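Catechol 2,3-dioxygenase (Rhodococcus sp. dk17, PDB 2WL9) catalyses the extradiol ring cleavage of catechols with dioxygen at a mononuclear iron centre, a step in the breakdown of aromatic hydrocarbons. Local coordinates at the interface of chains A and B. Coordinates in Å, arbitrary orientation; residue numbers count along the deposited sequence, not the author numbering. Chains: chain A/B, Catechol 2,3-dioxygenase.

The interface of chains A and B. Residues chain A 131-132, 135-137, 225; chain B 129-131.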
loop_
_atom_site.group_PDB
_atom_site.type_symbol
_atom_site.label_atom_id
_atom_site.label_comp_id
_atom_site.label_asym_id
_atom_site.label_seq_id
_atom_site.Cartn_x
_atom_site.Cartn_y
_atom_site.Cartn_z
ATOM N N HIS A 131 -29.618 13.259 3.599
ATOM C CA HIS A 131 -30.565 12.715 2.645
ATOM C C HIS A 131 -30.810 13.798 1.604
ATOM O O HIS A 131 -31.470 14.801 1.897
ATOM C CB HIS A 131 -31.867 12.330 3.351
ATOM C CG HIS A 131 -32.778 11.479 2.521
ATOM N ND1 HIS A 131 -32.375 10.284 1.958
ATOM C CD2 HIS A 131 -34.079 11.636 2.179
ATOM C CE1 HIS A 131 -33.384 9.755 1.289
ATOM N NE2 HIS A 131 -34.433 10.550 1.416
ATOM N N PRO A 132 -30.239 13.623 0.402
ATOM C CA PRO A 132 -30.265 14.657 -0.631
ATOM C C PRO A 132 -31.665 14.994 -1.151
ATOM O O PRO A 132 -32.545 14.129 -1.172
ATOM C CB PRO A 132 -29.401 14.052 -1.747
ATOM C CG PRO A 132 -29.492 12.574 -1.541
ATOM C CD PRO A 132 -29.503 12.425 -0.045
ATOM N N PRO A 135 -32.046 12.574 -6.128
ATOM C CA PRO A 135 -31.186 11.388 -6.075
ATOM C C PRO A 135 -29.751 11.729 -6.442
ATOM O O PRO A 135 -29.516 12.459 -7.402
ATOM C CB PRO A 135 -31.819 10.460 -7.119
ATOM C CG PRO A 135 -33.254 10.870 -7.147
ATOM C CD PRO A 135 -33.178 12.370 -7.049
ATOM N N MET A 136 -28.800 11.213 -5.670
ATOM C CA MET A 136 -27.398 11.551 -5.864
ATOM C C MET A 136 -26.549 10.306 -6.021
ATOM O O MET A 136 -26.732 9.322 -5.297
ATOM C CB MET A 136 -26.870 12.395 -4.699
ATOM C CG MET A 136 -27.294 13.869 -4.738
ATOM S SD MET A 136 -26.480 14.892 -3.483
ATOM C CE MET A 136 -24.799 14.957 -4.105
ATOM N N PHE A 137 -25.624 10.369 -6.973
ATOM C CA PHE A 137 -24.654 9.301 -7.208
ATOM C C PHE A 137 -23.643 9.212 -6.068
ATOM O O PHE A 137 -23.160 8.125 -5.735
ATOM C CB PHE A 137 -23.893 9.569 -8.506
ATOM C CG PHE A 137 -24.735 9.452 -9.749
ATOM C CD1 PHE A 137 -25.368 10.572 -10.289
ATOM C CD2 PHE A 137 -24.879 8.223 -10.391
ATOM C CE1 PHE A 137 -26.143 10.470 -11.448
ATOM C CE2 PHE A 137 -25.645 8.111 -11.546
ATOM C CZ PHE A 137 -26.282 9.240 -12.077
ATOM N N TYR A 225 -25.777 15.442 -13.812
ATOM C CA TYR A 225 -27.180 15.472 -13.406
ATOM C C TYR A 225 -27.661 16.906 -13.154
ATOM O O TYR A 225 -28.695 17.318 -13.687
ATOM C CB TYR A 225 -27.355 14.607 -12.154
ATOM C CG TYR A 225 -28.774 14.338 -11.706
ATOM C CD1 TYR A 225 -29.320 13.058 -11.809
ATOM C CD2 TYR A 225 -29.555 15.339 -11.128
ATOM C CE1 TYR A 225 -30.609 12.787 -11.383
ATOM C CE2 TYR A 225 -30.856 15.076 -10.695
ATOM C CZ TYR A 225 -31.374 13.800 -10.832
ATOM O OH TYR A 225 -32.653 13.521 -10.414
ATOM N N PRO B 129 -29.851 7.563 -9.851
ATOM C CA PRO B 129 -29.113 6.984 -8.737
ATOM C C PRO B 129 -30.029 6.412 -7.664
ATOM O O PRO B 129 -31.133 6.909 -7.455
ATOM C CB PRO B 129 -28.303 8.158 -8.182
ATOM C CG PRO B 129 -28.859 9.380 -8.800
ATOM C CD PRO B 129 -29.559 8.995 -10.049
ATOM N N PHE B 130 -29.571 5.351 -7.009
ATOM C CA PHE B 130 -30.314 4.778 -5.902
ATOM C C PHE B 130 -30.631 5.880 -4.891
ATOM O O PHE B 130 -29.739 6.617 -4.473
ATOM C CB PHE B 130 -29.519 3.641 -5.255
ATOM C CG PHE B 130 -30.099 3.161 -3.953
ATOM C CD1 PHE B 130 -31.226 2.354 -3.936
ATOM C CD2 PHE B 130 -29.509 3.525 -2.746
ATOM C CE1 PHE B 130 -31.774 1.915 -2.734
ATOM C CE2 PHE B 130 -30.048 3.090 -1.529
ATOM C CZ PHE B 130 -31.179 2.283 -1.527
ATOM N N HIS B 131 -31.906 5.993 -4.540
ATOM C CA HIS B 131 -32.390 6.965 -3.553
ATOM C C HIS B 131 -33.224 6.244 -2.488
ATOM O O HIS B 131 -34.351 5.828 -2.760
ATOM C CB HIS B 131 -33.210 8.053 -4.246
ATOM C CG HIS B 131 -33.538 9.226 -3.371
ATOM N ND1 HIS B 131 -32.593 9.889 -2.614
ATOM C CD2 HIS B 131 -34.712 9.868 -3.151
ATOM C CE1 HIS B 131 -33.167 10.888 -1.971
ATOM N NE2 HIS B 131 -34.454 10.893 -2.274
HETATM O O HOH W 1 -29.635 9.505 -3.463
#
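Two extended loop segments meet here, A:Pro135-A:Met136 and B:Pro129-B:His131, all with backbone angles of the beta or polyproline region, before chain A turns into a helix-like conformation at A:Phe137. They form part of a two-fold symmetric interface between copies of the dioxygenase in the deposited octamer; whether this pairing exists in solution the structure alone does not show. B:Pro129 is the wedge. Its CG rides over the centre of the A:Phe137 ring, 4.0 Å from the ring centroid, in a CH-pi contact, while the same CG lies 3.6 Å from CB of A:Pro135. That CG is also 3.4 Å from the carbonyl O of A:Pro135. The proline ring sits between an aromatic face and the backbone of A:Pro135 and A:Met136, with its CB 3.5 Å from the A:Met136 carbonyl O. In A:Phe137, CG anti to the carbonyl carbon (chi1 -68°) sends the ring towards B:Pro129, and the second torsion, near a right angle, turns its face to the proline.

Near the two-fold, A:His131 and B:His131 stack on each other, their planes only 9° apart. Their centroids are 4.6 Å apart. The rings are offset, overlapping through their CE1-NE2 sides, and CE1 of A:His131 lies 3.5 Å from CE1 of B:His131. Both side chains have CG anti to the backbone N, matching the symmetry. CE1 of B:His131 also faces the carbonyl O of A:Pro132, and its CB and CG rest against the ring of A:Pro135.

Water 1 bridges the chains. It lies 3.1 Å from ND1 of B:His131, a link that may limit rotation of the imidazole. It also meets the carbonyl O of B:Phe130, and accepts the backbone N-H of A:Met136 almost straight, 2.9 Å from that N.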